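Local coordinates for synaptonemal complex protein 2 (Mus musculus, PDB 5IWZ), which forms a major part of the axial and lateral elements of synaptonemal complexes in meiotic prophase and is required for chromosome synapsis and for insertion of SYCP3, at residues N24-L29 against V69-I74; K15-A20 against R51-L56; P8-L13 against L30-I35; K64-V69 against E123-M128. All blocks are in the same frame, centred on the assembly; numbering follows the deposited sequence.

Interaction 1 (N24-L29 against V69-I74); sequences NDFKPL and VSSILI
Phe-26 turns its ring edge onto the end of Ile-72: CE1 lies 3.9 Å from Ile-72 CD1, with that methyl close to the plane of the ring. The two side chains run past each other at a slant. With CG anti to the carbonyl carbon (chi1 -80°), the Phe-26 ring starts off beside its own backbone N. Asn-24 OD1 sits at another part of the ring edge, also in plane. Three residues on, Leu-29 crosses Ile-72 at about a right angle, and its CD2 stands 4.1 Å from Ile-72 CG1. Ser-71 flanks both: its OG is 4.3 Å from Phe-26 CD1 and equally far from Leu-29 CD2, a loose approach; the hydroxyl is hydrogen-bonded to Thr-68 O in its own helix. Asp-25 shapes the turn into helix 27-32, its OD2 taking the Lys-27 N at 3.1 Å from above the carboxylate plane. Phe-26 also touches Ala-20 of helix 13-23, and Ile-72 touches Leu-56 of helix 49-63. The contact joins helix 27-32 and its leading turn to helix 66-79, consistent with the layered helices of an armadillo-repeat-like domain.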
loop_
_atom_site.group_PDB
_atom_site.type_symbol
_atom_site.label_atom_id
_atom_site.label_comp_id
_atom_site.label_asym_id
_atom_site.label_seq_id
_atom_site.Cartn_x
_atom_site.Cartn_y
_atom_site.Cartn_z
ATOM N N ASN A 24 -26.066 -17.124 -9.138
ATOM C CA ASN A 24 -24.627 -17.150 -9.388
ATOM C C ASN A 24 -24.343 -16.646 -10.804
ATOM O O ASN A 24 -23.527 -17.202 -11.542
ATOM C CB ASN A 24 -24.043 -18.555 -9.148
ATOM C CG ASN A 24 -22.520 -18.542 -8.930
ATOM O OD1 ASN A 24 -21.934 -17.498 -8.648
ATOM N ND2 ASN A 24 -21.884 -19.710 -9.045
ATOM N N ASP A 25 -25.061 -15.588 -11.194
ATOM C CA ASP A 25 -24.918 -14.941 -12.499
ATOM C C ASP A 25 -24.459 -13.502 -12.290
ATOM O O ASP A 25 -25.238 -12.651 -11.835
ATOM C CB ASP A 25 -26.226 -14.969 -13.287
ATOM C CG ASP A 25 -26.096 -14.301 -14.663
ATOM O OD1 ASP A 25 -27.124 -14.044 -15.316
ATOM O OD2 ASP A 25 -24.964 -14.021 -15.100
ATOM N N PHE A 26 -23.217 -13.220 -12.668
ATOM C CA PHE A 26 -22.626 -11.903 -12.474
ATOM C C PHE A 26 -22.648 -11.039 -13.730
ATOM O O PHE A 26 -22.243 -9.874 -13.667
ATOM C CB PHE A 26 -21.191 -12.059 -11.960
ATOM C CG PHE A 26 -21.122 -12.335 -10.497
ATOM C CD1 PHE A 26 -20.870 -11.304 -9.611
ATOM C CD2 PHE A 26 -21.331 -13.613 -10.000
ATOM C CE1 PHE A 26 -20.827 -11.529 -8.259
ATOM C CE2 PHE A 26 -21.283 -13.855 -8.632
ATOM C CZ PHE A 26 -21.032 -12.818 -7.761
ATOM N N LYS A 27 -23.123 -11.569 -14.863
ATOM C CA LYS A 27 -23.223 -10.774 -16.086
ATOM C C LYS A 27 -24.014 -9.479 -15.912
ATOM O O LYS A 27 -23.532 -8.432 -16.373
ATOM C CB LYS A 27 -23.809 -11.635 -17.218
ATOM C CG LYS A 27 -22.869 -12.702 -17.735
ATOM C CD LYS A 27 -23.206 -13.113 -19.171
ATOM C CE LYS A 27 -24.624 -13.664 -19.303
ATOM N NZ LYS A 27 -24.686 -15.158 -19.225
ATOM N N PRO A 28 -25.198 -9.455 -15.275
ATOM C CA PRO A 28 -25.868 -8.148 -15.086
ATOM C C PRO A 28 -25.019 -7.155 -14.308
ATOM O O PRO A 28 -24.830 -6.022 -14.762
ATOM C CB PRO A 28 -27.173 -8.526 -14.355
ATOM C CG PRO A 28 -27.467 -9.909 -14.870
ATOM C CD PRO A 28 -26.096 -10.573 -14.932
ATOM N N LEU A 29 -24.460 -7.557 -13.163
ATOM C CA LEU A 29 -23.601 -6.648 -12.412
ATOM C C LEU A 29 -22.439 -6.145 -13.267
ATOM O O LEU A 29 -22.134 -4.943 -13.274
ATOM C CB LEU A 29 -23.078 -7.347 -11.159
ATOM C CG LEU A 29 -22.414 -6.453 -10.118
ATOM C CD1 LEU A 29 -23.451 -5.540 -9.430
ATOM C CD2 LEU A 29 -21.665 -7.303 -9.109
ATOM N N VAL A 69 -15.163 -10.815 -5.838
ATOM C CA VAL A 69 -15.302 -9.901 -4.691
ATOM C C VAL A 69 -14.957 -8.473 -5.109
ATOM O O VAL A 69 -15.677 -7.519 -4.783
ATOM C CB VAL A 69 -14.442 -10.371 -3.499
ATOM C CG1 VAL A 69 -14.421 -9.319 -2.372
ATOM C CG2 VAL A 69 -14.985 -11.702 -2.932
ATOM N N SER A 70 -13.852 -8.310 -5.852
ATOM C CA SER A 70 -13.461 -7.003 -6.380
ATOM C C SER A 70 -14.597 -6.344 -7.148
ATOM O O SER A 70 -14.870 -5.152 -6.968
ATOM C CB SER A 70 -12.238 -7.135 -7.310
ATOM O OG SER A 70 -11.011 -7.167 -6.597
ATOM N N SER A 71 -15.248 -7.100 -8.042
ATOM C CA SER A 71 -16.302 -6.507 -8.864
ATOM C C SER A 71 -17.462 -6.014 -8.000
ATOM O O SER A 71 -18.054 -4.963 -8.280
ATOM C CB SER A 71 -16.779 -7.501 -9.937
ATOM O OG SER A 71 -17.584 -8.545 -9.397
ATOM N N ILE A 72 -17.786 -6.734 -6.922
ATOM C CA ILE A 72 -18.853 -6.275 -6.036
ATOM C C ILE A 72 -18.434 -4.995 -5.318
ATOM O O ILE A 72 -19.196 -4.024 -5.254
ATOM C CB ILE A 72 -19.243 -7.375 -5.027
ATOM C CG1 ILE A 72 -19.767 -8.625 -5.746
ATOM C CG2 ILE A 72 -20.300 -6.841 -4.098
ATOM C CD1 ILE A 72 -19.586 -9.933 -4.945
ATOM N N LEU A 73 -17.220 -4.982 -4.750
ATOM C CA LEU A 73 -16.772 -3.818 -3.984
ATOM C C LEU A 73 -16.733 -2.572 -4.855
ATOM O O LEU A 73 -17.072 -1.474 -4.399
ATOM C CB LEU A 73 -15.390 -4.080 -3.379
ATOM C CG LEU A 73 -15.340 -5.167 -2.318
ATOM C CD1 LEU A 73 -13.903 -5.594 -2.097
ATOM C CD2 LEU A 73 -15.949 -4.651 -1.019
ATOM N N ILE A 74 -16.327 -2.731 -6.116
ATOM C CA ILE A 74 -16.261 -1.600 -7.036
ATOM C C ILE A 74 -17.657 -1.087 -7.368
ATOM O O ILE A 74 -17.878 0.127 -7.461
ATOM C CB ILE A 74 -15.472 -2.010 -8.292
ATOM C CG1 ILE A 74 -13.969 -2.087 -7.965
ATOM C CG2 ILE A 74 -15.728 -1.058 -9.460
ATOM C CD1 ILE A 74 -13.137 -2.841 -9.028
#

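Interaction 2 (K15-A20 against R51-L56)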
loop_
_atom_site.group_PDB
_atom_site.type_symbol
_atom_site.label_atom_id
_atom_site.label_comp_id
_atom_site.label_asym_id
_atom_site.label_seq_id
_atom_site.Cartn_x
_atom_site.Cartn_y
_atom_site.Cartn_z
ATOM N N LYS A 15 -31.359 -5.618 -8.221
ATOM C CA LYS A 15 -31.712 -6.841 -8.929
ATOM C C LYS A 15 -30.474 -7.539 -9.480
ATOM O O LYS A 15 -30.412 -8.777 -9.474
ATOM C CB LYS A 15 -32.731 -6.545 -10.032
ATOM C CG LYS A 15 -34.127 -6.262 -9.475
ATOM C CD LYS A 15 -34.953 -5.363 -10.383
ATOM C CE LYS A 15 -36.394 -5.268 -9.896
ATOM N NZ LYS A 15 -37.350 -6.098 -10.680
ATOM N N CYS A 16 -29.461 -6.777 -9.900
ATOM C CA CYS A 16 -28.197 -7.403 -10.283
ATOM C C CYS A 16 -27.593 -8.162 -9.112
ATOM O O CYS A 16 -27.058 -9.266 -9.288
ATOM C CB CYS A 16 -27.205 -6.354 -10.801
ATOM S SG CYS A 16 -27.768 -5.482 -12.266
ATOM N N ILE A 17 -27.660 -7.584 -7.908
ATOM C CA ILE A 17 -27.124 -8.261 -6.729
ATOM C C ILE A 17 -27.926 -9.526 -6.436
ATOM O O ILE A 17 -27.359 -10.575 -6.089
ATOM C CB ILE A 17 -27.098 -7.294 -5.524
ATOM C CG1 ILE A 17 -26.102 -6.136 -5.754
ATOM C CG2 ILE A 17 -26.825 -8.048 -4.204
ATOM C CD1 ILE A 17 -24.644 -6.566 -5.922
ATOM N N ASP A 18 -29.256 -9.451 -6.593
ATOM C CA ASP A 18 -30.112 -10.635 -6.489
ATOM C C ASP A 18 -29.702 -11.717 -7.483
ATOM O O ASP A 18 -29.632 -12.902 -7.128
ATOM C CB ASP A 18 -31.581 -10.266 -6.733
ATOM C CG ASP A 18 -32.199 -9.439 -5.605
ATOM O OD1 ASP A 18 -31.735 -9.525 -4.441
ATOM O OD2 ASP A 18 -33.179 -8.711 -5.902
ATOM N N ASP A 19 -29.466 -11.339 -8.747
ATOM C CA ASP A 19 -29.070 -12.336 -9.753
ATOM C C ASP A 19 -27.752 -13.007 -9.375
ATOM O O ASP A 19 -27.585 -14.217 -9.568
ATOM C CB ASP A 19 -28.941 -11.690 -11.144
ATOM C CG ASP A 19 -30.294 -11.397 -11.814
ATOM O OD1 ASP A 19 -31.309 -12.033 -11.454
ATOM O OD2 ASP A 19 -30.328 -10.537 -12.727
ATOM N N ALA A 20 -26.791 -12.228 -8.863
ATOM C CA ALA A 20 -25.537 -12.805 -8.387
ATOM C C ALA A 20 -25.771 -13.761 -7.222
ATOM O O ALA A 20 -25.210 -14.868 -7.184
ATOM C CB ALA A 20 -24.574 -11.684 -7.970
ATOM N N ARG A 51 -27.740 -6.341 3.827
ATOM C CA ARG A 51 -27.731 -7.766 4.146
ATOM C C ARG A 51 -27.372 -8.611 2.930
ATOM O O ARG A 51 -26.620 -9.584 3.046
ATOM C CB ARG A 51 -29.097 -8.204 4.685
ATOM C CG ARG A 51 -29.259 -9.714 4.779
ATOM C CD ARG A 51 -30.524 -10.199 4.081
ATOM N NE ARG A 51 -30.510 -11.651 3.884
ATOM C CZ ARG A 51 -31.203 -12.523 4.615
ATOM N NH1 ARG A 51 -31.988 -12.105 5.601
ATOM N NH2 ARG A 51 -31.117 -13.823 4.355
ATOM N N LYS A 52 -27.929 -8.274 1.761
ATOM C CA LYS A 52 -27.619 -9.022 0.543
ATOM C C LYS A 52 -26.159 -8.839 0.140
ATOM O O LYS A 52 -25.496 -9.805 -0.252
ATOM C CB LYS A 52 -28.539 -8.590 -0.598
ATOM C CG LYS A 52 -30.023 -8.923 -0.422
ATOM C CD LYS A 52 -30.814 -8.213 -1.508
ATOM C CE LYS A 52 -32.293 -8.496 -1.402
ATOM N NZ LYS A 52 -33.025 -7.822 -2.515
ATOM N N LEU A 53 -25.648 -7.603 0.217
ATOM C CA LEU A 53 -24.220 -7.358 -0.000
ATOM C C LEU A 53 -23.368 -8.219 0.919
ATOM O O LEU A 53 -22.412 -8.871 0.480
ATOM C CB LEU A 53 -23.899 -5.886 0.240
ATOM C CG LEU A 53 -23.690 -4.900 -0.901
ATOM C CD1 LEU A 53 -24.330 -5.378 -2.199
ATOM C CD2 LEU A 53 -24.204 -3.528 -0.503
ATOM N N ASP A 54 -23.709 -8.234 2.211
ATOM C CA ASP A 54 -22.940 -9.005 3.183
ATOM C C ASP A 54 -22.966 -10.486 2.838
ATOM O O ASP A 54 -21.925 -11.159 2.851
ATOM C CB ASP A 54 -23.492 -8.762 4.586
ATOM C CG ASP A 54 -22.703 -9.483 5.662
ATOM O OD1 ASP A 54 -23.332 -10.125 6.521
ATOM O OD2 ASP A 54 -21.458 -9.397 5.670
ATOM N N ASP A 55 -24.157 -11.006 2.518
ATOM C CA ASP A 55 -24.293 -12.412 2.150
ATOM C C ASP A 55 -23.438 -12.745 0.933
ATOM O O ASP A 55 -22.717 -13.746 0.919
ATOM C CB ASP A 55 -25.766 -12.740 1.870
ATOM C CG ASP A 55 -26.625 -12.782 3.140
ATOM O OD1 ASP A 55 -26.121 -12.447 4.239
ATOM O OD2 ASP A 55 -27.825 -13.138 3.032
ATOM N N LEU A 56 -23.524 -11.925 -0.108
ATOM C CA LEU A 56 -22.814 -12.228 -1.348
ATOM C C LEU A 56 -21.296 -12.136 -1.162
ATOM O O LEU A 56 -20.555 -13.032 -1.585
ATOM C CB LEU A 56 -23.321 -11.289 -2.443
ATOM C CG LEU A 56 -22.706 -11.431 -3.836
ATOM C CD1 LEU A 56 -23.190 -12.790 -4.293
ATOM C CD2 LEU A 56 -23.239 -10.318 -4.769
#
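Ile-17 and Ala-20 of helix 13-23 pack on Leu-53 and Leu-56 of helix 49-63, one of the helix-on-helix layers of the armadillo-repeat-like domain. The two short helical segments run in roughly the same direction, 33° apart, with axes 10.2 Å from each other at closest approach.

The close-packed part is wholly aliphatic. Leu-56 has CG anti to its backbone N (chi1 180°), and its CD2 methyl comes 3.7 Å from Ala-20 CB; the small alanine lets the leucine branch come right up to the first helix. The same CD2 lies near Ile-17 CD1, which also meets Leu-53 CD1 at 3.9 Å, the isoleucine and Leu-53 crossing at about a right angle. Phe-26 and Leu-21 also touch Leu-56, and Ile-76 of helix 66-79 touches Leu-53, so this part belongs to a larger hydrophobic core.

Toward solvent the contact changes character. Lys-52 touches Ile-17 CG2 through its CB at 4.0 Å, then runs on fully extended beyond CG to a carboxylate in a partly exposed setting. The ammonium group also forms a salt bridge with Glu-14 OE2, its strongest partner, one residue before the 15-20 segment. Farther out, Arg-51 and Asp-55 pair within their own helix by a weak bond. Between the two segments the polar link is a single salt bridge: Lys-52 NZ donates to Asp-18 OD1 at 2.9 Å, on the syn lone pair, while Asp-18 OD2 remains 3.5 Å from the same nitrogen.

Interaction 3 (P8-L13 against L30-I35); sequences PDLQQL and LALLQI
Pro-8 and Leu-32 bring the two backbones closest, with CA atoms 5.7 Å apart, where the lead-in to helix 13-23 passes the end of helix 27-32 and the type I beta turn from Leu-32 to Ile-35. This is the N-terminal edge of the armadillo-repeat-like helical array, and the contact is made without a hydrogen bond between the segments.

Ile-35 points its CD1 methyl between Pro-8 and Leu-10, reaching Pro-8 CB at 3.6 Å. Its other branch meets Leu-10 tip to tip, Ile-35 CG2 to Leu-10 CD1 at 3.7 Å. The same Pro-8 CB lies 3.8 Å from Ala-31 CB. Leu-32, whose CG is anti to the carbonyl carbon (chi1 -61°) and beside the backbone N, uses both methyls. CD2 presses on the peptide group of Asp-9, 3.4 Å from Asp-9 O, whereas CD1 touches Leu-13 CD1 at 3.8 Å. Leu-10 and Leu-32 meanwhile slide past each other in opposite directions. At the last residue of the turn, Ile-35 O accepts from Arg-78 NH1, which ties this end to helix 66-79.

The backbone that presents Leu-10 is shaped by Asp-9, whose CB heads away from the second segment and whose carboxylate forms an Asx turn. Asp-9 OD2 is gripped twice by Gln-11: NE2 donates at 3.2 Å on the syn lone pair, and the backbone N at 3.1 Å from 65° above the carboxylate plane.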
loop_
_atom_site.group_PDB
_atom_site.type_symbol
_atom_site.label_atom_id
_atom_site.label_comp_id
_atom_site.label_asym_id
_atom_site.label_seq_id
_atom_site.Cartn_x
_atom_site.Cartn_y
_atom_site.Cartn_z
ATOM N N PRO A 8 -27.852 -2.117 -20.162
ATOM C CA PRO A 8 -27.800 -2.251 -18.701
ATOM C C PRO A 8 -28.501 -1.078 -18.037
ATOM O O PRO A 8 -28.472 0.045 -18.541
ATOM C CB PRO A 8 -26.297 -2.243 -18.391
ATOM C CG PRO A 8 -25.575 -2.201 -19.746
ATOM C CD PRO A 8 -26.570 -1.685 -20.738
ATOM N N ASP A 9 -29.133 -1.338 -16.894
ATOM C CA ASP A 9 -29.902 -0.314 -16.183
ATOM C C ASP A 9 -29.369 -0.149 -14.762
ATOM O O ASP A 9 -29.563 -1.032 -13.918
ATOM C CB ASP A 9 -31.388 -0.663 -16.159
ATOM C CG ASP A 9 -32.254 0.474 -15.612
ATOM O OD1 ASP A 9 -33.486 0.288 -15.494
ATOM O OD2 ASP A 9 -31.703 1.557 -15.302
ATOM N N LEU A 10 -28.741 1.004 -14.488
ATOM C CA LEU A 10 -28.208 1.261 -13.148
ATOM C C LEU A 10 -29.288 1.192 -12.077
ATOM O O LEU A 10 -29.018 0.743 -10.956
ATOM C CB LEU A 10 -27.519 2.618 -13.092
ATOM C CG LEU A 10 -26.150 2.635 -13.757
ATOM C CD1 LEU A 10 -25.693 4.063 -13.909
ATOM C CD2 LEU A 10 -25.151 1.832 -12.939
ATOM N N GLN A 11 -30.512 1.617 -12.399
ATOM C CA GLN A 11 -31.606 1.545 -11.437
ATOM C C GLN A 11 -31.888 0.122 -10.978
ATOM O O GLN A 11 -32.613 -0.065 -9.994
ATOM C CB GLN A 11 -32.873 2.148 -12.050
ATOM C CG GLN A 11 -32.703 3.577 -12.518
ATOM C CD GLN A 11 -33.893 4.059 -13.318
ATOM O OE1 GLN A 11 -34.487 5.094 -13.008
ATOM N NE2 GLN A 11 -34.259 3.301 -14.354
ATOM N N GLN A 12 -31.330 -0.870 -11.664
ATOM C CA GLN A 12 -31.519 -2.283 -11.385
ATOM C C GLN A 12 -30.397 -2.873 -10.546
ATOM O O GLN A 12 -30.293 -4.102 -10.459
ATOM C CB GLN A 12 -31.617 -3.052 -12.701
ATOM C CG GLN A 12 -32.699 -2.556 -13.604
ATOM C CD GLN A 12 -33.979 -3.304 -13.384
ATOM O OE1 GLN A 12 -34.271 -4.275 -14.088
ATOM N NE2 GLN A 12 -34.752 -2.872 -12.393
ATOM N N LEU A 13 -29.553 -2.026 -9.944
ATOM C CA LEU A 13 -28.411 -2.493 -9.163
ATOM C C LEU A 13 -28.796 -3.595 -8.189
ATOM O O LEU A 13 -28.122 -4.627 -8.113
ATOM C CB LEU A 13 -27.769 -1.330 -8.399
ATOM C CG LEU A 13 -26.559 -1.704 -7.523
ATOM C CD1 LEU A 13 -25.418 -2.293 -8.354
ATOM C CD2 LEU A 13 -26.041 -0.511 -6.687
ATOM N N LEU A 30 -21.793 -7.050 -14.008
ATOM C CA LEU A 30 -20.667 -6.653 -14.836
ATOM C C LEU A 30 -21.095 -5.656 -15.904
ATOM O O LEU A 30 -20.340 -4.736 -16.242
ATOM C CB LEU A 30 -20.030 -7.879 -15.480
ATOM C CG LEU A 30 -19.093 -8.734 -14.643
ATOM C CD1 LEU A 30 -18.687 -9.953 -15.452
ATOM C CD2 LEU A 30 -17.866 -7.944 -14.199
ATOM N N ALA A 31 -22.304 -5.810 -16.439
ATOM C CA ALA A 31 -22.766 -4.879 -17.460
ATOM C C ALA A 31 -22.895 -3.470 -16.892
ATOM O O ALA A 31 -22.568 -2.485 -17.573
ATOM C CB ALA A 31 -24.093 -5.360 -18.053
ATOM N N LEU A 32 -23.340 -3.352 -15.633
ATOM C CA LEU A 32 -23.424 -2.036 -15.009
ATOM C C LEU A 32 -22.057 -1.380 -14.914
ATOM O O LEU A 32 -21.938 -0.156 -15.034
ATOM C CB LEU A 32 -24.040 -2.130 -13.617
ATOM C CG LEU A 32 -25.454 -2.665 -13.490
ATOM C CD1 LEU A 32 -25.925 -2.400 -12.071
ATOM C CD2 LEU A 32 -26.370 -2.021 -14.521
ATOM N N LEU A 33 -21.011 -2.174 -14.680
ATOM C CA LEU A 33 -19.672 -1.619 -14.563
ATOM C C LEU A 33 -19.194 -0.957 -15.851
ATOM O O LEU A 33 -18.154 -0.290 -15.830
ATOM C CB LEU A 33 -18.683 -2.711 -14.136
ATOM C CG LEU A 33 -18.811 -3.246 -12.705
ATOM C CD1 LEU A 33 -17.784 -4.326 -12.447
ATOM C CD2 LEU A 33 -18.653 -2.129 -11.689
ATOM N N GLN A 34 -19.917 -1.106 -16.960
ATOM C CA GLN A 34 -19.530 -0.458 -18.210
ATOM C C GLN A 34 -20.270 0.853 -18.456
ATOM O O GLN A 34 -20.023 1.501 -19.477
ATOM C CB GLN A 34 -19.750 -1.395 -19.408
ATOM C CG GLN A 34 -19.398 -2.864 -19.181
ATOM C CD GLN A 34 -18.019 -3.085 -18.581
ATOM O OE1 GLN A 34 -17.058 -2.382 -18.910
ATOM N NE2 GLN A 34 -17.915 -4.080 -17.693
ATOM N N ILE A 35 -21.164 1.255 -17.550
ATOM C CA ILE A 35 -21.893 2.518 -17.644
ATOM C C ILE A 35 -21.121 3.595 -16.898
ATOM O O ILE A 35 -20.524 3.336 -15.846
ATOM C CB ILE A 35 -23.314 2.382 -17.066
ATOM C CG1 ILE A 35 -24.078 1.232 -17.707
ATOM C CG2 ILE A 35 -24.095 3.672 -17.252
ATOM C CD1 ILE A 35 -25.434 1.014 -17.060
#

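Interaction 4 (K64-V69 against E123-M128)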
loop_
_atom_site.group_PDB
_atom_site.type_symbol
_atom_site.label_atom_id
_atom_site.label_comp_id
_atom_site.label_asym_id
_atom_site.label_seq_id
_atom_site.Cartn_x
_atom_site.Cartn_y
_atom_site.Cartn_z
ATOM N N LYS A 64 -13.178 -18.201 -2.321
ATOM C CA LYS A 64 -11.919 -17.688 -2.855
ATOM C C LYS A 64 -12.077 -17.147 -4.273
ATOM O O LYS A 64 -11.131 -17.179 -5.064
ATOM C CB LYS A 64 -10.806 -18.747 -2.812
ATOM C CG LYS A 64 -9.958 -18.723 -1.538
ATOM C CD LYS A 64 -10.496 -19.691 -0.495
ATOM C CE LYS A 64 -9.731 -19.578 0.825
ATOM N NZ LYS A 64 -8.256 -19.709 0.666
ATOM N N ASP A 65 -13.265 -16.640 -4.613
ATOM C CA ASP A 65 -13.477 -15.983 -5.908
ATOM C C ASP A 65 -12.997 -14.534 -5.785
ATOM O O ASP A 65 -13.775 -13.588 -5.633
ATOM C CB ASP A 65 -14.943 -16.059 -6.334
ATOM C CG ASP A 65 -15.404 -17.494 -6.655
ATOM O OD1 ASP A 65 -14.548 -18.349 -6.954
ATOM O OD2 ASP A 65 -16.630 -17.762 -6.613
ATOM N N ILE A 66 -11.677 -14.365 -5.890
ATOM C CA ILE A 66 -11.038 -13.084 -5.567
ATOM C C ILE A 66 -11.564 -11.963 -6.454
ATOM O O ILE A 66 -12.014 -10.916 -5.958
ATOM C CB ILE A 66 -9.513 -13.204 -5.687
ATOM C CG1 ILE A 66 -9.033 -14.350 -4.810
ATOM C CG2 ILE A 66 -8.863 -11.905 -5.241
ATOM C CD1 ILE A 66 -9.588 -14.266 -3.415
ATOM N N GLN A 67 -11.471 -12.150 -7.783
ATOM C CA GLN A 67 -11.846 -11.100 -8.723
ATOM C C GLN A 67 -13.342 -10.810 -8.683
ATOM O O GLN A 67 -13.760 -9.673 -8.939
ATOM C CB GLN A 67 -11.374 -11.453 -10.157
ATOM C CG GLN A 67 -12.204 -12.454 -10.957
ATOM C CD GLN A 67 -11.775 -12.540 -12.452
ATOM O OE1 GLN A 67 -11.435 -13.622 -12.969
ATOM N NE2 GLN A 67 -11.803 -11.397 -13.142
ATOM N N THR A 68 -14.172 -11.782 -8.312
ATOM C CA THR A 68 -15.581 -11.427 -8.204
ATOM C C THR A 68 -15.867 -10.590 -6.954
ATOM O O THR A 68 -16.713 -9.691 -7.012
ATOM C CB THR A 68 -16.468 -12.670 -8.280
ATOM O OG1 THR A 68 -16.540 -13.314 -7.008
ATOM C CG2 THR A 68 -15.917 -13.622 -9.337
ATOM N N VAL A 69 -15.163 -10.815 -5.838
ATOM C CA VAL A 69 -15.302 -9.901 -4.691
ATOM C C VAL A 69 -14.957 -8.473 -5.109
ATOM O O VAL A 69 -15.677 -7.519 -4.783
ATOM C CB VAL A 69 -14.442 -10.371 -3.499
ATOM C CG1 VAL A 69 -14.421 -9.319 -2.372
ATOM C CG2 VAL A 69 -14.985 -11.702 -2.932
ATOM N N GLU A 123 -1.817 -11.145 -7.815
ATOM C CA GLU A 123 -2.192 -9.746 -7.650
ATOM C C GLU A 123 -3.694 -9.509 -7.772
ATOM O O GLU A 123 -4.142 -8.363 -7.626
ATOM C CB GLU A 123 -1.459 -8.864 -8.658
ATOM C CG GLU A 123 -2.082 -8.853 -10.031
ATOM C CD GLU A 123 -1.696 -7.618 -10.815
ATOM O OE1 GLU A 123 -2.004 -6.503 -10.340
ATOM O OE2 GLU A 123 -1.088 -7.764 -11.900
ATOM N N ALA A 124 -4.482 -10.546 -8.054
ATOM C CA ALA A 124 -5.922 -10.424 -7.868
ATOM C C ALA A 124 -6.241 -10.096 -6.417
ATOM O O ALA A 124 -7.114 -9.265 -6.137
ATOM C CB ALA A 124 -6.621 -11.709 -8.297
ATOM N N VAL A 125 -5.526 -10.730 -5.479
ATOM C CA VAL A 125 -5.685 -10.418 -4.059
ATOM C C VAL A 125 -5.270 -8.985 -3.778
ATOM O O VAL A 125 -5.907 -8.279 -2.988
ATOM C CB VAL A 125 -4.877 -11.399 -3.191
ATOM C CG1 VAL A 125 -4.823 -10.901 -1.745
ATOM C CG2 VAL A 125 -5.469 -12.785 -3.267
ATOM N N MET A 126 -4.186 -8.540 -4.411
ATOM C CA MET A 126 -3.739 -7.161 -4.267
ATOM C C MET A 126 -4.840 -6.189 -4.669
ATOM O O MET A 126 -5.150 -5.241 -3.936
ATOM C CB MET A 126 -2.488 -6.944 -5.122
ATOM C CG MET A 126 -2.006 -5.511 -5.198
ATOM S SD MET A 126 -1.371 -4.916 -3.617
ATOM C CE MET A 126 -2.611 -3.710 -3.182
ATOM N N ASN A 127 -5.439 -6.411 -5.839
ATOM C CA ASN A 127 -6.506 -5.536 -6.314
ATOM C C ASN A 127 -7.727 -5.611 -5.401
ATOM O O ASN A 127 -8.389 -4.600 -5.162
ATOM C CB ASN A 127 -6.896 -5.915 -7.742
ATOM C CG ASN A 127 -5.734 -5.800 -8.729
ATOM O OD1 ASN A 127 -4.818 -4.995 -8.543
ATOM N ND2 ASN A 127 -5.775 -6.612 -9.787
ATOM N N MET A 128 -8.033 -6.799 -4.881
ATOM C CA MET A 128 -9.226 -6.961 -4.049
ATOM C C MET A 128 -9.116 -6.129 -2.784
ATOM O O MET A 128 -10.059 -5.426 -2.403
ATOM C CB MET A 128 -9.439 -8.437 -3.700
ATOM C CG MET A 128 -10.700 -8.679 -2.831
ATOM S SD MET A 128 -10.808 -10.362 -2.205
ATOM C CE MET A 128 -9.873 -10.290 -0.675
#
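Ile-66 presses its CG2 methyl onto the first turns of helix 123-141. That one carbon lies 3.3 Å from Ala-124 O and close to Val-125 N, so it rests on the peptide group itself. Ala-124 CB and Met-128 CB are each 3.8 Å from the same Ile-66 CG2. Chi1 of -55° sets CG1 beside the backbone N, which leaves CG2 anti to it, on the side of helix 123-141. The backbones come close here, the CA atoms of Ile-66 and Val-125 being 6.2 Å apart.

One turn along, Met-128 lays its thioether across Val-69, with Met-128 SD 3.8 Å from Val-69 CG1. Bent at chi3 (87°), the methionine has its CE turned off the line of an otherwise extended chain.

Both helices belong to the armadillo-repeat-like domain, and here the start of helix 66-79 meets the beginning of helix 123-141. A Schellman motif at Lys-64 closes helix 49-63, and Asp-65 follows at once as the N-cap of the next helix and the centre of an inverse gamma turn; its side chain makes no capping bond. This abrupt junction delivers Ile-66 in the first turn of helix 66-79, where the Val-69 N to Asp-65 O bond is 3.1 Å long. Farther out, Ile-113 covers both Ile-66 and Val-125. Leu-61 backs Val-69 and Met-128, and Ile-171 of helix 169-185 touches Val-125.

Overall arrangement
Interactions 1, 2 and 3 gather at the N-terminal end of this chain, the first part of a much longer protein, while interaction 4 lies nearer the chain's centre. Helix 66-79 joins 1 to 4: residues 69-74 meet residues 24-29 in one, and its first turn, led by Ile-66 with Val-69, meets helix 123-141 in the other. Helix 27-32 serves both 1 and 3, and interactions 1 and 2 touch through side chains of helices 13-23 and 49-63. Interactions 2 and 4 are buried, 1 and 3 only partly. Interaction 2 alone adds a salt bridge between its segments, on its more exposed side; the others rely on apolar contacts, with 3 including an exposed proline and 4 bringing in a methionine sulphur.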